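Local coordinates for protein YghZ aldo-keto reductase (Escherichia coli, PDB 3N6Q) that probably catalyses the NADPH-dependent reduction of aldehydes and ketones, at residues L189-L199 with V217-A226; R277-W288 with E310-F320. All blocks are in the same frame, centred on the assembly; numbering follows the deposited sequence.

Both contacts lie within the TIM-barrel aldo-keto reductase fold and follow one another along the chain without nesting or crossing. Interaction 1 comes first: after strand 191-193 the chain leaves the barrel wall, passes through helices 202-205 and 208-214, and returns at residues 217-226 as the neighbouring parallel strand 218-221. Interaction 2 then closes a loop that runs from helix 281-289 through strand 297-300 to helix 305-312 and the segment after it. The two centres are about 17 Å apart, yet the contacts meet: Leu198 packs on Trp288, Pro224 on Leu286 and Leu225 on Ala285. The loops after two barrel strands are thereby joined to a helix of the outer layer.

Interaction 1: residues L189-L199 with V217-A226; sequences LLIHQPSYNLL and VGCIAFTPLA
Gln193 and Ile220 lie side by side on adjacent parallel strands and point the same way, Gln193 CB resting 3.6 Å from Ile220 CG2. Gln193 is fully extended (chi1 179°, chi2 175°), which carries its amide to Phe222; there Gln193 OE1 lies 3.7 Å from Phe222 CD1, the amide and ring planes 16° apart. Ser195 OG meets the same ring at its edge, near CD2. On the other face of the sheet Pro194 CG touches Cys219 SG. Ile191 CD1 crosses to Ile220 CG2, and Tyr136 of strand 132-137 packs against both isoleucines. Between the two chains Gly218 N, His192 N, Ile220 N and Phe222 N donate to Leu190 O, Gly218 O, His192 O and Pro194 O, and Tyr196 N to Phe222 O at 3.2 Å. Beyond them Asn197 ND2 donates to Thr223 O at 2.9 Å, while its OD1 accepts from Leu199 N on a lone pair, forming an Asx turn. An alanine here would remove the amide and is likely to leave Leu199 N without its acceptor and Thr223 O with just the Ala226 N bond of its type I turn, weakening one tie between the loops. Main-chain bonds thus extend the pairing to Tyr196 and Phe222, after which the Asn197 amide and a water joining Leu198 N to Pro224 O take over; Tyr196 O, approached by Pro224 CA at 3.5 Å, is buried without a hydrogen-bond partner.

Interaction 2: residues R277-W288 with E310-F320; sequences RGQSMAQMALSW and ENVQALNNLTF
The backbones of 277-288 and 310-320 come closest at Gln283 and Ala314, CA atoms 4.6 Å apart, where helix 281-288 passes the 3-10 turn that begins at Gln313. At one end the guanidinium of Arg277 lies flat on the Phe320 ring, centres 3.7 Å apart and planes at 5°, a stacked cation-pi pair. Its chain, bent at chi3 (53°), also turns NH1 and NH2 onto Thr319 O, which lies in the guanidinium plane, with NH1 at 2.9 Å. Arg277 NE donates to Gln279 OE1, and Asn317 ND2 lies over the guanidinium face opposite Phe320, toward its rim, the amide tilted 25° to it; Glu324 of helix 322-334 forms a salt bridge with NH1. The other face of the Phe320 ring receives the edge of Trp288 in a T-shaped pair, the centroids of the Trp288 five-membered ring and the Phe320 ring 5.5 Å apart, and Met284 CG abuts the Phe320 edge. In the middle, Ser287 OG accepts from Gln279 NE2 and lies 2.9 Å from Ala314 O and 3.0 Å from Asn317 O, while Ala314 CB packs against Leu286 CB. At the far end Ser280 OG donates to Glu310 OE2 on its syn side at 2.6 Å. Gln283 NE2 gives Glu310 O an almost straight bond, reaching it from the face opposite that used by Gln313 N. The carboxylate would probably polarise the Ser280 hydroxyl, which also accepts from Gln283 N. Ser280 N in turn binds Gln283 OE1, so a capping box starts helix 281-288, just after the Schellman motif at Gly278 ends helix 261-276. The arrangement is that of neighbouring helices in the outer layer of a TIM barrel, joined here through strand 297-300.

Interaction 1: residues L189-L199 with V217-A226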
loop_
_atom_site.group_PDB
_atom_site.type_symbol
_atom_site.label_atom_id
_atom_site.label_comp_id
_atom_site.label_asym_id
_atom_site.label_seq_id
_atom_site.Cartn_x
_atom_site.Cartn_y
_atom_site.Cartn_z
ATOM N N LEU B 189 16.967 -10.051 2.508
ATOM C CA LEU B 189 16.898 -10.755 3.794
ATOM C C LEU B 189 17.890 -10.071 4.737
ATOM O O LEU B 189 19.092 -10.020 4.409
ATOM C CB LEU B 189 17.287 -12.224 3.606
ATOM C CG LEU B 189 17.314 -13.006 4.932
ATOM C CD1 LEU B 189 15.864 -13.114 5.646
ATOM C CD2 LEU B 189 17.805 -14.460 4.662
ATOM N N LEU B 190 17.451 -9.570 5.907
ATOM C CA LEU B 190 18.396 -8.853 6.794
ATOM C C LEU B 190 19.395 -9.773 7.499
ATOM O O LEU B 190 20.598 -9.442 7.641
ATOM C CB LEU B 190 17.646 -7.993 7.825
ATOM C CG LEU B 190 18.576 -7.311 8.832
ATOM C CD1 LEU B 190 19.393 -6.113 8.150
ATOM C CD2 LEU B 190 17.744 -6.815 10.050
ATOM N N ILE B 191 18.888 -10.890 8.018
ATOM C CA ILE B 191 19.511 -11.577 9.144
ATOM C C ILE B 191 19.023 -13.016 9.244
ATOM O O ILE B 191 17.833 -13.363 8.906
ATOM C CB ILE B 191 19.313 -10.767 10.475
ATOM C CG1 ILE B 191 20.178 -11.285 11.602
ATOM C CG2 ILE B 191 17.796 -10.804 10.941
ATOM C CD1 ILE B 191 20.221 -10.207 12.813
ATOM N N HIS B 192 19.929 -13.881 9.726
ATOM C CA HIS B 192 19.644 -15.272 10.003
ATOM C C HIS B 192 20.001 -15.476 11.471
ATOM O O HIS B 192 21.087 -15.031 11.946
ATOM C CB HIS B 192 20.502 -16.190 9.069
ATOM C CG HIS B 192 20.170 -17.660 9.145
ATOM N ND1 HIS B 192 20.253 -18.394 10.313
ATOM C CD2 HIS B 192 19.768 -18.535 8.183
ATOM C CE1 HIS B 192 19.943 -19.653 10.064
ATOM N NE2 HIS B 192 19.618 -19.756 8.779
ATOM N N GLN B 193 19.087 -16.088 12.222
ATOM C CA GLN B 193 19.368 -16.489 13.583
ATOM C C GLN B 193 19.489 -18.001 13.729
ATOM O O GLN B 193 18.469 -18.694 13.907
ATOM C CB GLN B 193 18.256 -15.915 14.530
ATOM C CG GLN B 193 18.433 -16.284 15.947
ATOM C CD GLN B 193 17.373 -15.597 16.840
ATOM O OE1 GLN B 193 16.832 -16.222 17.724
ATOM N NE2 GLN B 193 17.149 -14.315 16.647
ATOM N N PRO B 194 20.745 -18.546 13.717
ATOM C CA PRO B 194 20.979 -19.983 13.961
ATOM C C PRO B 194 21.367 -20.218 15.411
ATOM O O PRO B 194 21.845 -19.312 16.110
ATOM C CB PRO B 194 22.170 -20.297 13.027
ATOM C CG PRO B 194 23.025 -19.011 13.159
ATOM C CD PRO B 194 21.956 -17.862 13.195
ATOM N N SER B 195 21.215 -21.438 15.895
ATOM C CA SER B 195 21.856 -21.788 17.148
ATOM C C SER B 195 23.312 -21.980 16.754
ATOM O O SER B 195 23.582 -22.756 15.832
ATOM C CB SER B 195 21.340 -23.163 17.648
ATOM O OG SER B 195 19.999 -23.014 18.112
ATOM N N TYR B 196 24.223 -21.435 17.557
ATOM C CA TYR B 196 25.665 -21.407 17.172
ATOM C C TYR B 196 26.486 -21.112 18.414
ATOM O O TYR B 196 26.216 -20.152 19.128
ATOM C CB TYR B 196 25.872 -20.285 16.144
ATOM C CG TYR B 196 27.268 -20.278 15.540
ATOM C CD1 TYR B 196 28.077 -21.413 15.600
ATOM C CD2 TYR B 196 27.788 -19.108 15.009
ATOM C CE1 TYR B 196 29.358 -21.416 14.973
ATOM C CE2 TYR B 196 29.083 -19.083 14.463
ATOM C CZ TYR B 196 29.830 -20.237 14.420
ATOM O OH TYR B 196 31.107 -20.204 13.840
ATOM N N ASN B 197 27.405 -22.014 18.762
ATOM C CA ASN B 197 28.269 -21.780 19.903
ATOM C C ASN B 197 29.486 -22.704 19.767
ATOM O O ASN B 197 29.627 -23.464 18.786
ATOM C CB ASN B 197 27.522 -22.072 21.238
ATOM C CG ASN B 197 26.846 -23.462 21.272
ATOM O OD1 ASN B 197 27.510 -24.492 21.267
ATOM N ND2 ASN B 197 25.507 -23.475 21.381
ATOM N N LEU B 198 30.296 -22.737 20.814
ATOM C CA LEU B 198 31.535 -23.492 20.715
ATOM C C LEU B 198 31.284 -24.977 20.485
ATOM O O LEU B 198 32.074 -25.634 19.813
ATOM C CB LEU B 198 32.353 -23.307 21.997
ATOM C CG LEU B 198 33.484 -22.298 21.977
ATOM C CD1 LEU B 198 34.098 -22.362 23.374
ATOM C CD2 LEU B 198 34.547 -22.689 20.965
ATOM N N LEU B 199 30.165 -25.488 20.997
ATOM C CA LEU B 199 29.866 -26.907 20.981
ATOM C C LEU B 199 28.965 -27.270 19.818
ATOM O O LEU B 199 28.661 -28.429 19.628
ATOM C CB LEU B 199 29.164 -27.339 22.282
ATOM C CG LEU B 199 29.959 -26.869 23.507
ATOM C CD1 LEU B 199 29.312 -27.478 24.719
ATOM C CD2 LEU B 199 31.414 -27.336 23.371
ATOM N N VAL B 217 23.839 -11.294 4.273
ATOM C CA VAL B 217 22.853 -11.466 5.387
ATOM C C VAL B 217 23.616 -11.517 6.714
ATOM O O VAL B 217 24.660 -12.217 6.837
ATOM C CB VAL B 217 22.097 -12.798 5.158
ATOM C CG1 VAL B 217 21.093 -13.111 6.301
ATOM C CG2 VAL B 217 21.426 -12.769 3.725
ATOM N N GLY B 218 23.093 -10.837 7.741
ATOM C CA GLY B 218 23.764 -10.950 9.049
ATOM C C GLY B 218 23.477 -12.265 9.771
ATOM O O GLY B 218 22.709 -13.104 9.321
ATOM N N CYS B 219 24.166 -12.479 10.876
ATOM C CA CYS B 219 24.080 -13.719 11.614
ATOM C C CYS B 219 24.037 -13.363 13.107
ATOM O O CYS B 219 25.004 -12.778 13.642
ATOM C CB CYS B 219 25.348 -14.581 11.358
ATOM S SG CYS B 219 25.266 -16.160 12.212
ATOM N N ILE B 220 22.965 -13.777 13.807
ATOM C CA ILE B 220 22.869 -13.527 15.198
ATOM C C ILE B 220 22.789 -14.862 15.914
ATOM O O ILE B 220 21.941 -15.691 15.618
ATOM C CB ILE B 220 21.730 -12.508 15.572
ATOM C CG1 ILE B 220 21.681 -12.382 17.084
ATOM C CG2 ILE B 220 20.371 -13.077 15.075
ATOM C CD1 ILE B 220 20.826 -11.146 17.561
ATOM N N ALA B 221 23.788 -15.147 16.756
ATOM C CA ALA B 221 23.883 -16.456 17.377
ATOM C C ALA B 221 22.911 -16.672 18.558
ATOM O O ALA B 221 23.017 -16.042 19.628
ATOM C CB ALA B 221 25.382 -16.731 17.855
ATOM N N PHE B 222 22.041 -17.682 18.417
ATOM C CA PHE B 222 21.105 -18.054 19.497
ATOM C C PHE B 222 21.775 -19.135 20.349
ATOM O O PHE B 222 22.560 -19.966 19.847
ATOM C CB PHE B 222 19.835 -18.626 18.827
ATOM C CG PHE B 222 18.800 -19.122 19.802
ATOM C CD1 PHE B 222 18.044 -18.215 20.543
ATOM C CD2 PHE B 222 18.583 -20.478 19.977
ATOM C CE1 PHE B 222 17.085 -18.649 21.463
ATOM C CE2 PHE B 222 17.625 -20.925 20.898
ATOM C CZ PHE B 222 16.863 -20.000 21.634
ATOM N N THR B 223 21.534 -19.099 21.666
ATOM C CA THR B 223 22.174 -20.005 22.668
ATOM C C THR B 223 23.725 -20.041 22.542
ATOM O O THR B 223 24.314 -21.116 22.485
ATOM C CB THR B 223 21.705 -21.466 22.695
ATOM O OG1 THR B 223 21.784 -22.080 21.389
ATOM C CG2 THR B 223 20.241 -21.546 23.248
ATOM N N PRO B 224 24.330 -18.870 22.492
ATOM C CA PRO B 224 25.837 -18.809 22.390
ATOM C C PRO B 224 26.535 -19.393 23.614
ATOM O O PRO B 224 27.735 -19.730 23.530
ATOM C CB PRO B 224 26.117 -17.301 22.268
ATOM C CG PRO B 224 24.942 -16.627 23.144
ATOM C CD PRO B 224 23.719 -17.539 22.770
ATOM N N LEU B 225 25.804 -19.538 24.732
ATOM C CA LEU B 225 26.333 -20.227 25.930
ATOM C C LEU B 225 25.868 -21.658 26.107
ATOM O O LEU B 225 26.174 -22.281 27.146
ATOM C CB LEU B 225 26.091 -19.400 27.204
ATOM C CG LEU B 225 26.678 -17.982 27.212
ATOM C CD1 LEU B 225 26.370 -17.339 28.546
ATOM C CD2 LEU B 225 28.236 -18.028 27.007
ATOM N N ALA B 226 25.297 -22.238 25.037
ATOM C CA ALA B 226 24.906 -23.688 25.022
ATOM C C ALA B 226 24.078 -24.044 26.242
ATOM O O ALA B 226 24.297 -25.066 26.880
ATOM C CB ALA B 226 26.127 -24.611 24.843
HETATM O O HOH W 1 30.155 -20.133 22.138
#

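Interaction 2: residues R277-W288 with E310-F320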
loop_
_atom_site.group_PDB
_atom_site.type_symbol
_atom_site.label_atom_id
_atom_site.label_comp_id
_atom_site.label_asym_id
_atom_site.label_seq_id
_atom_site.Cartn_x
_atom_site.Cartn_y
_atom_site.Cartn_z
ATOM N N ARG B 277 43.310 -16.732 29.841
ATOM C CA ARG B 277 43.076 -15.536 29.040
ATOM C C ARG B 277 42.552 -14.426 29.946
ATOM O O ARG B 277 42.277 -13.330 29.476
ATOM C CB ARG B 277 42.044 -15.824 27.923
ATOM C CG ARG B 277 42.515 -16.904 26.898
ATOM C CD ARG B 277 41.274 -17.389 26.098
ATOM N NE ARG B 277 40.547 -16.254 25.519
ATOM C CZ ARG B 277 40.916 -15.581 24.424
ATOM N NH1 ARG B 277 42.063 -15.851 23.797
ATOM N NH2 ARG B 277 40.172 -14.574 23.996
ATOM N N GLY B 278 42.379 -14.698 31.240
ATOM C CA GLY B 278 41.767 -13.697 32.146
ATOM C C GLY B 278 40.243 -13.516 31.944
ATOM O O GLY B 278 39.690 -12.442 32.236
ATOM N N GLN B 279 39.598 -14.606 31.529
ATOM C CA GLN B 279 38.141 -14.638 31.198
ATOM C C GLN B 279 37.466 -15.696 32.009
ATOM O O GLN B 279 38.084 -16.723 32.353
ATOM C CB GLN B 279 37.921 -14.980 29.720
ATOM C CG GLN B 279 38.521 -13.940 28.751
ATOM C CD GLN B 279 37.985 -14.077 27.334
ATOM O OE1 GLN B 279 38.309 -15.028 26.595
ATOM N NE2 GLN B 279 37.202 -13.097 26.929
ATOM N N SER B 280 36.153 -15.505 32.263
ATOM C CA SER B 280 35.327 -16.617 32.691
ATOM C C SER B 280 35.090 -17.516 31.490
ATOM O O SER B 280 35.230 -17.112 30.348
ATOM C CB SER B 280 33.939 -16.142 33.187
ATOM O OG SER B 280 33.277 -15.448 32.136
ATOM N N MET B 281 34.585 -18.698 31.754
ATOM C CA MET B 281 34.194 -19.571 30.663
ATOM C C MET B 281 33.164 -18.927 29.729
ATOM O O MET B 281 33.304 -19.004 28.503
ATOM C CB MET B 281 33.709 -20.922 31.187
ATOM C CG MET B 281 33.289 -21.857 30.076
ATOM S SD MET B 281 34.686 -22.392 29.065
ATOM C CE MET B 281 34.110 -22.060 27.399
ATOM N N ALA B 282 32.161 -18.254 30.290
ATOM C CA ALA B 282 31.113 -17.597 29.456
ATOM C C ALA B 282 31.727 -16.495 28.578
ATOM O O ALA B 282 31.406 -16.376 27.398
ATOM C CB ALA B 282 30.009 -16.998 30.378
ATOM N N GLN B 283 32.633 -15.697 29.149
ATOM C CA GLN B 283 33.240 -14.635 28.372
ATOM C C GLN B 283 34.044 -15.256 27.230
ATOM O O GLN B 283 33.943 -14.775 26.098
ATOM C CB GLN B 283 34.167 -13.752 29.223
ATOM C CG GLN B 283 33.367 -12.830 30.180
ATOM C CD GLN B 283 34.205 -12.273 31.296
ATOM O OE1 GLN B 283 35.303 -12.784 31.583
ATOM N NE2 GLN B 283 33.681 -11.240 31.972
ATOM N N MET B 284 34.823 -16.311 27.508
ATOM C CA MET B 284 35.609 -16.931 26.388
ATOM C C MET B 284 34.659 -17.470 25.270
ATOM O O MET B 284 34.953 -17.374 24.083
ATOM C CB MET B 284 36.503 -18.078 26.838
ATOM C CG MET B 284 37.388 -18.564 25.578
ATOM S SD MET B 284 38.558 -19.827 26.206
ATOM C CE MET B 284 37.473 -21.284 26.340
ATOM N N ALA B 285 33.579 -18.131 25.683
ATOM C CA ALA B 285 32.573 -18.658 24.735
ATOM C C ALA B 285 31.978 -17.551 23.813
ATOM O O ALA B 285 31.848 -17.740 22.589
ATOM C CB ALA B 285 31.420 -19.427 25.549
ATOM N N LEU B 286 31.653 -16.379 24.391
ATOM C CA LEU B 286 31.187 -15.247 23.645
ATOM C C LEU B 286 32.279 -14.604 22.776
ATOM O O LEU B 286 32.032 -14.245 21.626
ATOM C CB LEU B 286 30.583 -14.191 24.564
ATOM C CG LEU B 286 29.399 -14.710 25.392
ATOM C CD1 LEU B 286 28.940 -13.557 26.389
ATOM C CD2 LEU B 286 28.272 -15.219 24.460
ATOM N N SER B 287 33.487 -14.488 23.319
ATOM C CA SER B 287 34.584 -13.891 22.539
ATOM C C SER B 287 34.862 -14.752 21.314
ATOM O O SER B 287 35.127 -14.259 20.243
ATOM C CB SER B 287 35.850 -13.825 23.423
ATOM O OG SER B 287 35.669 -12.854 24.457
ATOM N N TRP B 288 34.791 -16.058 21.502
ATOM C CA TRP B 288 35.030 -16.988 20.408
ATOM C C TRP B 288 34.088 -16.808 19.242
ATOM O O TRP B 288 34.486 -16.809 18.098
ATOM C CB TRP B 288 35.012 -18.420 20.926
ATOM C CG TRP B 288 35.397 -19.431 19.873
ATOM C CD1 TRP B 288 36.655 -20.009 19.670
ATOM C CD2 TRP B 288 34.504 -20.060 18.937
ATOM N NE1 TRP B 288 36.572 -20.933 18.607
ATOM C CE2 TRP B 288 35.277 -20.950 18.132
ATOM C CE3 TRP B 288 33.129 -19.921 18.666
ATOM C CZ2 TRP B 288 34.697 -21.741 17.133
ATOM C CZ3 TRP B 288 32.565 -20.674 17.647
ATOM C CH2 TRP B 288 33.351 -21.573 16.876
ATOM N N GLU B 310 28.807 -8.842 33.305
ATOM C CA GLU B 310 29.904 -9.788 33.178
ATOM C C GLU B 310 30.077 -10.163 31.712
ATOM O O GLU B 310 31.196 -10.193 31.160
ATOM C CB GLU B 310 29.591 -11.031 34.005
ATOM C CG GLU B 310 30.789 -11.948 34.311
ATOM C CD GLU B 310 31.028 -13.054 33.249
ATOM O OE1 GLU B 310 30.643 -12.881 32.060
ATOM O OE2 GLU B 310 31.620 -14.101 33.614
ATOM N N ASN B 311 28.964 -10.395 31.030
ATOM C CA ASN B 311 29.079 -10.904 29.606
ATOM C C ASN B 311 29.669 -9.880 28.607
ATOM O O ASN B 311 30.448 -10.214 27.689
ATOM C CB ASN B 311 27.702 -11.369 29.134
ATOM C CG ASN B 311 27.291 -12.726 29.705
ATOM O OD1 ASN B 311 26.130 -13.110 29.556
ATOM N ND2 ASN B 311 28.175 -13.396 30.442
ATOM N N VAL B 312 29.347 -8.612 28.792
ATOM C CA VAL B 312 29.753 -7.598 27.825
ATOM C C VAL B 312 31.265 -7.407 27.884
ATOM O O VAL B 312 31.854 -6.877 26.940
ATOM C CB VAL B 312 29.097 -6.219 28.021
ATOM C CG1 VAL B 312 27.552 -6.255 27.673
ATOM C CG2 VAL B 312 29.372 -5.654 29.423
ATOM N N GLN B 313 31.866 -7.804 28.996
ATOM C CA GLN B 313 33.343 -7.746 29.133
ATOM C C GLN B 313 34.074 -8.746 28.262
ATOM O O GLN B 313 35.310 -8.647 28.074
ATOM C CB GLN B 313 33.767 -7.926 30.596
ATOM C CG GLN B 313 33.362 -6.718 31.448
ATOM C CD GLN B 313 33.872 -6.880 32.855
ATOM O OE1 GLN B 313 35.088 -6.992 33.071
ATOM N NE2 GLN B 313 32.955 -7.040 33.810
ATOM N N ALA B 314 33.317 -9.641 27.636
ATOM C CA ALA B 314 33.924 -10.485 26.560
ATOM C C ALA B 314 34.571 -9.594 25.482
ATOM O O ALA B 314 35.581 -9.987 24.828
ATOM C CB ALA B 314 32.881 -11.428 25.944
ATOM N N LEU B 315 34.010 -8.403 25.270
ATOM C CA LEU B 315 34.550 -7.524 24.257
ATOM C C LEU B 315 36.008 -7.078 24.545
ATOM O O LEU B 315 36.653 -6.515 23.663
ATOM C CB LEU B 315 33.652 -6.288 24.007
ATOM C CG LEU B 315 32.210 -6.660 23.555
ATOM C CD1 LEU B 315 31.340 -5.371 23.596
ATOM C CD2 LEU B 315 32.325 -7.260 22.108
ATOM N N ASN B 316 36.473 -7.270 25.770
ATOM C CA ASN B 316 37.861 -6.847 26.137
ATOM C C ASN B 316 38.929 -7.776 25.603
ATOM O O ASN B 316 40.133 -7.471 25.690
ATOM C CB ASN B 316 37.972 -6.735 27.652
ATOM C CG ASN B 316 37.152 -5.579 28.156
ATOM O OD1 ASN B 316 36.976 -4.626 27.418
ATOM N ND2 ASN B 316 36.623 -5.667 29.359
ATOM N N ASN B 317 38.514 -8.955 25.120
ATOM C CA ASN B 317 39.481 -9.896 24.592
ATOM C C ASN B 317 38.852 -10.702 23.469
ATOM O O ASN B 317 38.418 -11.837 23.708
ATOM C CB ASN B 317 39.975 -10.853 25.707
ATOM C CG ASN B 317 41.225 -11.632 25.287
ATOM O OD1 ASN B 317 41.569 -11.652 24.100
ATOM N ND2 ASN B 317 41.850 -12.349 26.240
ATOM N N LEU B 318 38.864 -10.164 22.252
ATOM C CA LEU B 318 38.279 -10.872 21.116
ATOM C C LEU B 318 39.354 -11.633 20.323
ATOM O O LEU B 318 39.067 -12.191 19.258
ATOM C CB LEU B 318 37.547 -9.880 20.223
ATOM C CG LEU B 318 36.342 -9.241 20.937
ATOM C CD1 LEU B 318 35.695 -8.231 19.983
ATOM C CD2 LEU B 318 35.276 -10.310 21.420
ATOM N N THR B 319 40.576 -11.683 20.851
ATOM C CA THR B 319 41.609 -12.320 19.993
ATOM C C THR B 319 41.971 -13.724 20.470
ATOM O O THR B 319 42.215 -13.952 21.674
ATOM C CB THR B 319 42.887 -11.436 19.876
ATOM O OG1 THR B 319 43.419 -11.270 21.163
ATOM C CG2 THR B 319 42.568 -10.041 19.390
ATOM N N PHE B 320 42.136 -14.632 19.506
ATOM C CA PHE B 320 42.607 -15.978 19.788
ATOM C C PHE B 320 43.784 -16.283 18.844
ATOM O O PHE B 320 43.674 -16.047 17.671
ATOM C CB PHE B 320 41.493 -16.993 19.457
ATOM C CG PHE B 320 40.304 -16.934 20.426
ATOM C CD1 PHE B 320 40.226 -17.860 21.502
ATOM C CD2 PHE B 320 39.335 -15.916 20.308
ATOM C CE1 PHE B 320 39.092 -17.799 22.458
ATOM C CE2 PHE B 320 38.288 -15.807 21.277
ATOM C CZ PHE B 320 38.166 -16.755 22.308
HETATM O O HOH W 2 41.228 -10.851 29.144
HETATM O O HOH W 3 36.855 -10.677 28.638
#